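Side-chain contacts in beta-agarase D (Zobellia galactanivorans, PDB 4ASM), which cleaves the beta-1,4-galactosidic linkages of agarose at random positions, with retention of anomeric configuration, using its family 16 glycoside hydrolase catalytic domain: residues K103-S108 with D327-A332; D173-Y178 with A340-N345; V242-L245 with V250-R253. One frame throughout, in Å; residues are numbered along the deposited sequence.

Contact 1: K103-S108 with D327-A332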
loop_
_atom_site.group_PDB
_atom_site.type_symbol
_atom_site.label_atom_id
_atom_site.label_comp_id
_atom_site.label_asym_id
_atom_site.label_seq_id
_atom_site.Cartn_x
_atom_site.Cartn_y
_atom_site.Cartn_z
ATOM N N LYS A 103 -20.014 -4.887 -11.990
ATOM C CA LYS A 103 -19.697 -5.790 -10.891
ATOM C C LYS A 103 -20.397 -5.344 -9.629
ATOM O O LYS A 103 -20.443 -4.145 -9.337
ATOM C CB LYS A 103 -18.177 -5.911 -10.651
ATOM C CG LYS A 103 -17.798 -6.786 -9.441
ATOM C CD LYS A 103 -16.345 -7.204 -9.475
ATOM C CE LYS A 103 -15.967 -8.098 -8.294
ATOM N NZ LYS A 103 -14.607 -8.663 -8.502
ATOM N N SER A 104 -20.908 -6.330 -8.889
ATOM C CA SER A 104 -21.600 -6.124 -7.625
ATOM C C SER A 104 -20.640 -6.328 -6.453
ATOM O O SER A 104 -19.735 -7.182 -6.487
ATOM C CB SER A 104 -22.773 -7.103 -7.532
ATOM O OG SER A 104 -23.325 -7.109 -6.233
ATOM N N PHE A 105 -20.841 -5.532 -5.407
ATOM C CA PHE A 105 -20.085 -5.638 -4.177
ATOM C C PHE A 105 -20.953 -5.092 -3.045
ATOM O O PHE A 105 -21.946 -4.395 -3.289
ATOM C CB PHE A 105 -18.759 -4.855 -4.258
ATOM C CG PHE A 105 -18.942 -3.381 -4.597
ATOM C CD1 PHE A 105 -19.072 -2.958 -5.909
ATOM C CD2 PHE A 105 -18.949 -2.427 -3.588
ATOM C CE1 PHE A 105 -19.250 -1.597 -6.207
ATOM C CE2 PHE A 105 -19.123 -1.075 -3.884
ATOM C CZ PHE A 105 -19.267 -0.657 -5.186
ATOM N N THR A 106 -20.563 -5.410 -1.822
ATOM C CA THR A 106 -21.315 -4.975 -0.648
ATOM C C THR A 106 -20.991 -3.509 -0.351
ATOM O O THR A 106 -19.825 -3.145 -0.119
ATOM C CB THR A 106 -21.020 -5.874 0.544
ATOM O OG1 THR A 106 -21.387 -7.209 0.169
ATOM C CG2 THR A 106 -21.848 -5.444 1.750
ATOM N N GLY A 107 -22.032 -2.684 -0.390
ATOM C CA GLY A 107 -21.898 -1.259 -0.115
ATOM C C GLY A 107 -21.979 -0.912 1.364
ATOM O O GLY A 107 -22.063 -1.795 2.238
ATOM N N SER A 108 -21.970 0.385 1.646
ATOM C CA SER A 108 -21.924 0.883 3.018
ATOM C C SER A 108 -23.204 0.612 3.807
ATOM O O SER A 108 -23.215 0.785 5.030
ATOM C CB SER A 108 -21.633 2.388 3.008
ATOM O OG SER A 108 -22.724 3.069 2.433
ATOM N N ASP A 327 -9.978 -0.491 -7.821
ATOM C CA ASP A 327 -11.184 0.315 -7.703
ATOM C C ASP A 327 -11.874 -0.142 -6.413
ATOM O O ASP A 327 -12.603 -1.133 -6.395
ATOM C CB ASP A 327 -12.070 0.060 -8.934
ATOM C CG ASP A 327 -13.164 1.096 -9.107
ATOM O OD1 ASP A 327 -13.475 1.804 -8.132
ATOM O OD2 ASP A 327 -13.734 1.183 -10.218
ATOM N N GLN A 328 -11.609 0.561 -5.318
ATOM C CA GLN A 328 -12.095 0.112 -3.996
ATOM C C GLN A 328 -13.564 0.438 -3.777
ATOM O O GLN A 328 -14.097 1.394 -4.356
ATOM C CB GLN A 328 -11.202 0.671 -2.885
ATOM C CG GLN A 328 -9.756 0.191 -3.070
ATOM C CD GLN A 328 -8.773 0.739 -2.052
ATOM O OE1 GLN A 328 -7.619 0.275 -1.956
ATOM N NE2 GLN A 328 -9.193 1.735 -1.322
ATOM N N SER A 329 -14.230 -0.341 -2.923
ATOM C CA SER A 329 -15.657 -0.178 -2.717
ATOM C C SER A 329 -16.064 1.230 -2.331
ATOM O O SER A 329 -17.024 1.757 -2.881
ATOM C CB SER A 329 -16.165 -1.161 -1.657
ATOM O OG SER A 329 -15.887 -2.491 -2.033
ATOM N N TRP A 330 -15.345 1.834 -1.382
ATOM C CA TRP A 330 -15.731 3.176 -0.896
ATOM C C TRP A 330 -15.640 4.236 -2.005
ATOM O O TRP A 330 -16.521 5.109 -2.134
ATOM C CB TRP A 330 -14.913 3.570 0.361
ATOM C CG TRP A 330 -13.447 3.862 0.088
ATOM C CD1 TRP A 330 -12.495 2.984 -0.320
ATOM C CD2 TRP A 330 -12.804 5.138 0.178
ATOM N NE1 TRP A 330 -11.280 3.623 -0.466
ATOM C CE2 TRP A 330 -11.448 4.952 -0.172
ATOM C CE3 TRP A 330 -13.252 6.428 0.526
ATOM C CZ2 TRP A 330 -10.528 6.004 -0.188
ATOM C CZ3 TRP A 330 -12.338 7.468 0.513
ATOM C CH2 TRP A 330 -10.991 7.253 0.147
ATOM N N GLN A 331 -14.587 4.152 -2.818
ATOM C CA GLN A 331 -14.435 5.071 -3.931
ATOM C C GLN A 331 -15.539 4.846 -4.961
ATOM O O GLN A 331 -16.143 5.805 -5.445
ATOM C CB GLN A 331 -13.051 4.885 -4.578
ATOM C CG GLN A 331 -11.863 5.429 -3.769
ATOM C CD GLN A 331 -11.757 6.960 -3.823
ATOM O OE1 GLN A 331 -10.901 7.536 -4.531
ATOM N NE2 GLN A 331 -12.603 7.605 -3.074
ATOM N N ALA A 332 -15.796 3.585 -5.302
ATOM C CA ALA A 332 -16.775 3.247 -6.331
ATOM C C ALA A 332 -18.191 3.638 -5.915
ATOM O O ALA A 332 -18.956 4.180 -6.727
ATOM C CB ALA A 332 -16.681 1.769 -6.674
HETATM O O HOH W 1 -17.259 -4.114 -0.269
#

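Contact 2: D173-Y178 with A340-N345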
loop_
_atom_site.group_PDB
_atom_site.type_symbol
_atom_site.label_atom_id
_atom_site.label_comp_id
_atom_site.label_asym_id
_atom_site.label_seq_id
_atom_site.Cartn_x
_atom_site.Cartn_y
_atom_site.Cartn_z
ATOM N N ASP A 173 -13.249 16.322 -13.143
ATOM C CA ASP A 173 -14.171 17.271 -12.494
ATOM C C ASP A 173 -13.771 17.568 -11.043
ATOM O O ASP A 173 -14.553 18.149 -10.287
ATOM C CB ASP A 173 -15.615 16.746 -12.552
ATOM C CG ASP A 173 -15.785 15.390 -11.864
ATOM O OD1 ASP A 173 -14.814 14.940 -11.217
ATOM O OD2 ASP A 173 -16.869 14.777 -11.995
ATOM N N ASN A 174 -12.568 17.139 -10.639
ATOM C CA ASN A 174 -12.058 17.369 -9.281
ATOM C C ASN A 174 -12.812 16.677 -8.145
ATOM O O ASN A 174 -12.596 17.009 -6.989
ATOM C CB ASN A 174 -11.888 18.872 -8.965
ATOM C CG ASN A 174 -10.622 19.424 -9.529
ATOM O OD1 ASN A 174 -9.544 18.903 -9.259
ATOM N ND2 ASN A 174 -10.732 20.471 -10.329
ATOM N N ARG A 175 -13.624 15.676 -8.474
ATOM C CA ARG A 175 -14.417 14.988 -7.438
ATOM C C ARG A 175 -13.565 14.240 -6.394
ATOM O O ARG A 175 -14.029 13.934 -5.301
ATOM C CB ARG A 175 -15.416 14.042 -8.091
ATOM C CG ARG A 175 -14.802 12.821 -8.728
ATOM C CD ARG A 175 -15.867 12.151 -9.581
ATOM N NE ARG A 175 -15.316 11.018 -10.303
ATOM C CZ ARG A 175 -14.498 11.105 -11.347
ATOM N NH1 ARG A 175 -14.121 12.321 -11.835
ATOM N NH2 ARG A 175 -14.051 9.992 -11.912
ATOM N N ASN A 176 -12.325 13.932 -6.766
ATOM C CA ASN A 176 -11.362 13.258 -5.887
ATOM C C ASN A 176 -10.226 14.184 -5.407
ATOM O O ASN A 176 -9.209 13.717 -4.921
ATOM C CB ASN A 176 -10.767 12.055 -6.634
ATOM C CG ASN A 176 -10.054 11.085 -5.712
ATOM O OD1 ASN A 176 -10.618 10.624 -4.725
ATOM N ND2 ASN A 176 -8.806 10.749 -6.048
ATOM N N SER A 177 -10.381 15.491 -5.575
ATOM C CA SER A 177 -9.401 16.479 -5.104
ATOM C C SER A 177 -8.964 16.352 -3.636
ATOM O O SER A 177 -7.809 16.634 -3.315
ATOM C CB SER A 177 -9.867 17.910 -5.426
ATOM O OG SER A 177 -10.975 18.298 -4.629
ATOM N N TYR A 178 -9.866 15.931 -2.746
ATOM C CA TYR A 178 -9.526 15.841 -1.321
ATOM C C TYR A 178 -8.477 14.763 -1.111
ATOM O O TYR A 178 -7.559 14.941 -0.290
ATOM C CB TYR A 178 -10.770 15.520 -0.513
ATOM C CG TYR A 178 -10.584 15.413 0.982
ATOM C CD1 TYR A 178 -10.169 14.216 1.580
ATOM C CD2 TYR A 178 -10.907 16.491 1.815
ATOM C CE1 TYR A 178 -10.026 14.123 2.978
ATOM C CE2 TYR A 178 -10.768 16.405 3.199
ATOM C CZ TYR A 178 -10.327 15.227 3.766
ATOM O OH TYR A 178 -10.207 15.161 5.134
ATOM N N ALA A 340 -15.882 7.647 -18.063
ATOM C CA ALA A 340 -15.535 7.262 -19.427
ATOM C C ALA A 340 -14.542 8.214 -20.090
ATOM O O ALA A 340 -13.612 7.773 -20.765
ATOM C CB ALA A 340 -16.800 7.100 -20.275
ATOM N N ALA A 341 -14.724 9.526 -19.905
ATOM C CA ALA A 341 -13.812 10.505 -20.476
ATOM C C ALA A 341 -12.386 10.310 -19.962
ATOM O O ALA A 341 -11.427 10.336 -20.737
ATOM C CB ALA A 341 -14.324 11.945 -20.208
ATOM N N GLU A 342 -12.238 10.104 -18.651
ATOM C CA GLU A 342 -10.922 9.856 -18.066
ATOM C C GLU A 342 -10.288 8.584 -18.600
ATOM O O GLU A 342 -9.090 8.545 -18.823
ATOM C CB GLU A 342 -11.044 9.767 -16.550
ATOM C CG GLU A 342 -11.310 11.100 -15.867
ATOM C CD GLU A 342 -11.926 10.945 -14.479
ATOM O OE1 GLU A 342 -12.244 9.806 -14.068
ATOM O OE2 GLU A 342 -12.136 11.975 -13.807
ATOM N N MET A 343 -11.106 7.549 -18.795
ATOM C CA MET A 343 -10.624 6.260 -19.286
ATOM C C MET A 343 -10.199 6.312 -20.748
ATOM O O MET A 343 -9.544 5.389 -21.232
ATOM C CB MET A 343 -11.678 5.173 -19.099
ATOM C CG MET A 343 -11.735 4.592 -17.705
ATOM S SD MET A 343 -10.258 3.644 -17.196
ATOM C CE MET A 343 -9.645 3.017 -18.742
ATOM N N ALA A 344 -10.554 7.387 -21.444
ATOM C CA ALA A 344 -10.085 7.605 -22.808
ATOM C C ALA A 344 -8.596 7.956 -22.893
ATOM O O ALA A 344 -7.994 7.859 -23.962
ATOM C CB ALA A 344 -10.933 8.657 -23.500
ATOM N N ASN A 345 -7.999 8.351 -21.769
ATOM C CA ASN A 345 -6.582 8.712 -21.730
ATOM C C ASN A 345 -5.808 7.541 -21.111
ATOM O O ASN A 345 -5.796 7.379 -19.888
ATOM C CB ASN A 345 -6.391 10.005 -20.918
ATOM C CG ASN A 345 -4.973 10.544 -20.976
ATOM O OD1 ASN A 345 -4.770 11.742 -21.186
ATOM N ND2 ASN A 345 -3.986 9.676 -20.768
#

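Contact 3: V242-L245 with V250-R253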
loop_
_atom_site.group_PDB
_atom_site.type_symbol
_atom_site.label_atom_id
_atom_site.label_comp_id
_atom_site.label_asym_id
_atom_site.label_seq_id
_atom_site.Cartn_x
_atom_site.Cartn_y
_atom_site.Cartn_z
ATOM N N VAL A 242 9.121 10.192 6.617
ATOM C CA VAL A 242 7.903 10.998 6.804
ATOM C C VAL A 242 6.958 10.492 7.895
ATOM O O VAL A 242 6.060 11.214 8.309
ATOM C CB VAL A 242 7.113 11.171 5.485
ATOM C CG1 VAL A 242 7.927 11.984 4.471
ATOM C CG2 VAL A 242 6.685 9.810 4.893
ATOM N N ARG A 243 7.144 9.256 8.348
ATOM C CA ARG A 243 6.256 8.692 9.363
ATOM C C ARG A 243 6.898 7.499 10.064
ATOM O O ARG A 243 7.621 6.727 9.442
ATOM C CB ARG A 243 4.926 8.240 8.741
ATOM C CG ARG A 243 3.888 7.803 9.788
ATOM C CD ARG A 243 2.519 7.910 9.214
ATOM N NE ARG A 243 1.521 7.046 9.846
ATOM C CZ ARG A 243 0.514 7.470 10.611
ATOM N NH1 ARG A 243 0.370 8.755 10.920
ATOM N NH2 ARG A 243 -0.388 6.599 11.056
ATOM N N ILE A 244 6.640 7.366 11.363
ATOM C CA ILE A 244 7.018 6.173 12.111
ATOM C C ILE A 244 5.794 5.704 12.888
ATOM O O ILE A 244 5.107 6.527 13.523
ATOM C CB ILE A 244 8.159 6.428 13.125
ATOM C CG1 ILE A 244 9.367 7.086 12.456
ATOM C CG2 ILE A 244 8.603 5.103 13.781
ATOM C CD1 ILE A 244 10.466 7.432 13.419
ATOM N N LEU A 245 5.512 4.395 12.836
ATOM C CA LEU A 245 4.583 3.746 13.762
ATOM C C LEU A 245 5.434 2.882 14.658
ATOM O O LEU A 245 6.238 2.068 14.181
ATOM C CB LEU A 245 3.560 2.857 13.040
ATOM C CG LEU A 245 2.175 3.478 12.917
ATOM C CD1 LEU A 245 2.276 4.618 11.938
ATOM C CD2 LEU A 245 1.129 2.495 12.487
ATOM N N VAL A 250 2.939 7.294 17.271
ATOM C CA VAL A 250 3.121 7.675 15.883
ATOM C C VAL A 250 3.915 8.976 15.849
ATOM O O VAL A 250 3.768 9.834 16.726
ATOM C CB VAL A 250 1.739 7.926 15.225
ATOM C CG1 VAL A 250 1.877 8.323 13.804
ATOM C CG2 VAL A 250 0.858 6.667 15.327
ATOM N N GLN A 251 4.763 9.122 14.834
ATOM C CA GLN A 251 5.303 10.446 14.515
ATOM C C GLN A 251 5.164 10.637 13.022
ATOM O O GLN A 251 5.372 9.691 12.252
ATOM C CB GLN A 251 6.744 10.638 14.998
ATOM C CG GLN A 251 7.836 10.025 14.166
ATOM C CD GLN A 251 9.204 10.439 14.696
ATOM O OE1 GLN A 251 10.007 11.088 14.010
ATOM N NE2 GLN A 251 9.466 10.066 15.923
ATOM N N THR A 252 4.732 11.819 12.609
ATOM C CA THR A 252 4.590 12.076 11.172
ATOM C C THR A 252 4.954 13.499 10.805
ATOM O O THR A 252 4.808 14.426 11.616
ATOM C CB THR A 252 3.295 11.437 10.516
ATOM O OG1 THR A 252 2.701 12.229 9.469
ATOM C CG2 THR A 252 2.340 10.896 11.527
ATOM N N ARG A 253 5.546 13.639 9.622
ATOM C CA ARG A 253 5.881 14.969 9.117
ATOM C C ARG A 253 4.629 15.632 8.624
ATOM O O ARG A 253 3.948 15.121 7.738
ATOM C CB ARG A 253 6.901 14.884 7.989
ATOM C CG ARG A 253 8.290 14.688 8.483
ATOM C CD ARG A 253 9.294 15.057 7.387
ATOM N NE ARG A 253 10.604 14.538 7.723
ATOM C CZ ARG A 253 11.551 15.219 8.343
ATOM N NH1 ARG A 253 11.340 16.475 8.713
ATOM N NH2 ARG A 253 12.721 14.638 8.577
#

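Contact 1: K103-S108 with D327-A332
Phe105 of strand 102-106 brings the CD2-CE2-CZ side of its ring up to Ser329 and Ala332 of helix 329-333, tying a strand of the beta-jelly-roll characteristic of family 16 glycoside hydrolases to the short helix that follows strand 320-326. CB leaves the strand toward the helix. Because CG sits between the backbone N and the carbonyl carbon (chi1 57°), the ring rises beside the first helical turn. CG of Phe105 is still 4.1 Å from Ser329 OG, but CD2 closes to 3.4 Å from that same hydroxyl oxygen. CE2 continues along the serine, 3.7 Å from Ser329 CB. At the tip, CZ of Phe105 passes to the methyl three residues on, 3.8 Å from Ala332 CB. Serine and alanine both approach the ring obliquely, and Ile113 of strand 112-125 also packs on Phe105. The contact is thus mainly apolar, with no direct hydrogen bond across it. Thr106, at the margin of the contact, lies close to Asn110, a substrate-binding residue by similarity to related enzymes. One water supplies the polar link: it donates to Thr106 O at 2.7 Å and is hydrogen-bonded to Ser329 OG at 2.8 Å.

Contact 2: D173-Y178 with A340-N345
Arg175 and Glu342 meet head-on in a two-pronged salt bridge, their side chains coming from opposite directions. Arg175 NH2 donates to Glu342 OE1 at 2.8 Å, meeting the syn lone pair of that oxygen in a nearly straight bond (169° at the hydrogen). Arg175 NH1 donates to Glu342 OE2, also at 2.8 Å and on the syn side. Guanidinium and carboxylate are only 15° from coplanar, so the end-on pairing fixes the rotation of both groups. With CG between the backbone N and the carbonyl carbon (chi1 71°), the arginine chain, extended from CG to NE, brings NH1 back over Asp173 while its end faces Glu342.

NH1 has a second acidic partner. Its other hydrogen goes to Asp173 OD1 at 2.8 Å, in the guanidinium plane but above the plane of the aspartate carboxylate. From the opposite face of that carboxylate, the backbone N of Arg175 donates to the same Asp173 OD1 at 3.1 Å, so one oxygen holds both ends of the arginine. The two acids would probably repel one another, Asp173 OD1 lying 4.8 Å from Glu342 OE2, were the guanidinium not between them.

Further out, Tyr335 O accepts from Arg175 NE and Ser337 O from NH2, giving every N-H of the guanidinium an acceptor. Glu342 is steadied by the backbone N of Asn172 at OE2 and that of Asn339 at OE1. Were Arg175 cut back to an alanine, Asp173 and Glu342 would probably be left without their shared cation, and the carbonyls of Tyr335 and Ser337 without these donors. The arrangement is a surface salt-bridge network built on an Asx turn, in which Asp173 leads into the type I beta turn from Asn174 to Ser177 and Arg175 reaches across to helix 340-343.

Contact 3: V242-L245 with V250-R253
Val250, near the start of strand 249-253, sets a methyl over the guanidinium of Arg243 on the antiparallel partner. Its CG1 lies anti to the backbone N (chi1 180°), which brings it over one face of that group, offset toward the rim and 3.3 Å from Arg243 NH1. The same CG1 of Val250 touches Leu245 CD1 more loosely, at 4.2 Å, across a non-hydrogen-bonded pair.

Gln251 turns to the other face of the sheet and forms a hydrogen-bonded pair with Ile244. Gln251 N donates to Ile244 O at 2.9 Å, and Ile244 N returns a bond of 2.8 Å to Gln251 O. Their side chains run side by side in the same direction, so the aliphatic end of the isoleucine lies against the amide: Ile244 CD1 is 3.5 Å from Gln251 CD.

Thr252 is back on the face of Arg243 and Val250. Its CB packs along the arginine methylenes, while CG2 meets the guanidinium edge; the 3.0 Å from Thr252 CG2 to Arg243 NH1 is short for a methyl and, with chi1 at an unstaggered 145°, doubtful in detail. The charge of Arg243 is answered outside the hairpin by a salt bridge to Asp203.

Arg253 closes the pairing, its N donating to Val242 O at 2.8 Å. Its CB and CG pass over the Val242 backbone, and its NE donates to the carbonyl of Met241.

The hairpin is the middle of a meander. Strand 249-253 is bonded on its far side to strand 259-264, while strand 240-246 pairs with strand 232-237, where Val242 and Arg243 both face Tyr235 in a classic beta bulge. Trp208 of strand 207-208 packs against Val242, Thr252 and Arg253.

In the fold
Contact 3 is buried and joins neighbouring strands, whereas contacts 1 and 2 bring together pieces far apart in sequence. Contact 2 lies at the surface and relies on charge; contact 1 is partly buried, with an aromatic ring inside and a water at its polar side. In contact 3 backbone bonds do the joining, and a charged side chain lies beside methyls while its salt bridge lies outside the hairpin. Contacts 1 and 2 are neighbours: helices 329-333 and 340-343 follow each other in the chain, and Gln331 of the first contact packs on Asn176 of the second. Contact 3 stands apart, its centre about 30 Å from that of contact 1 and 31 Å from that of contact 2.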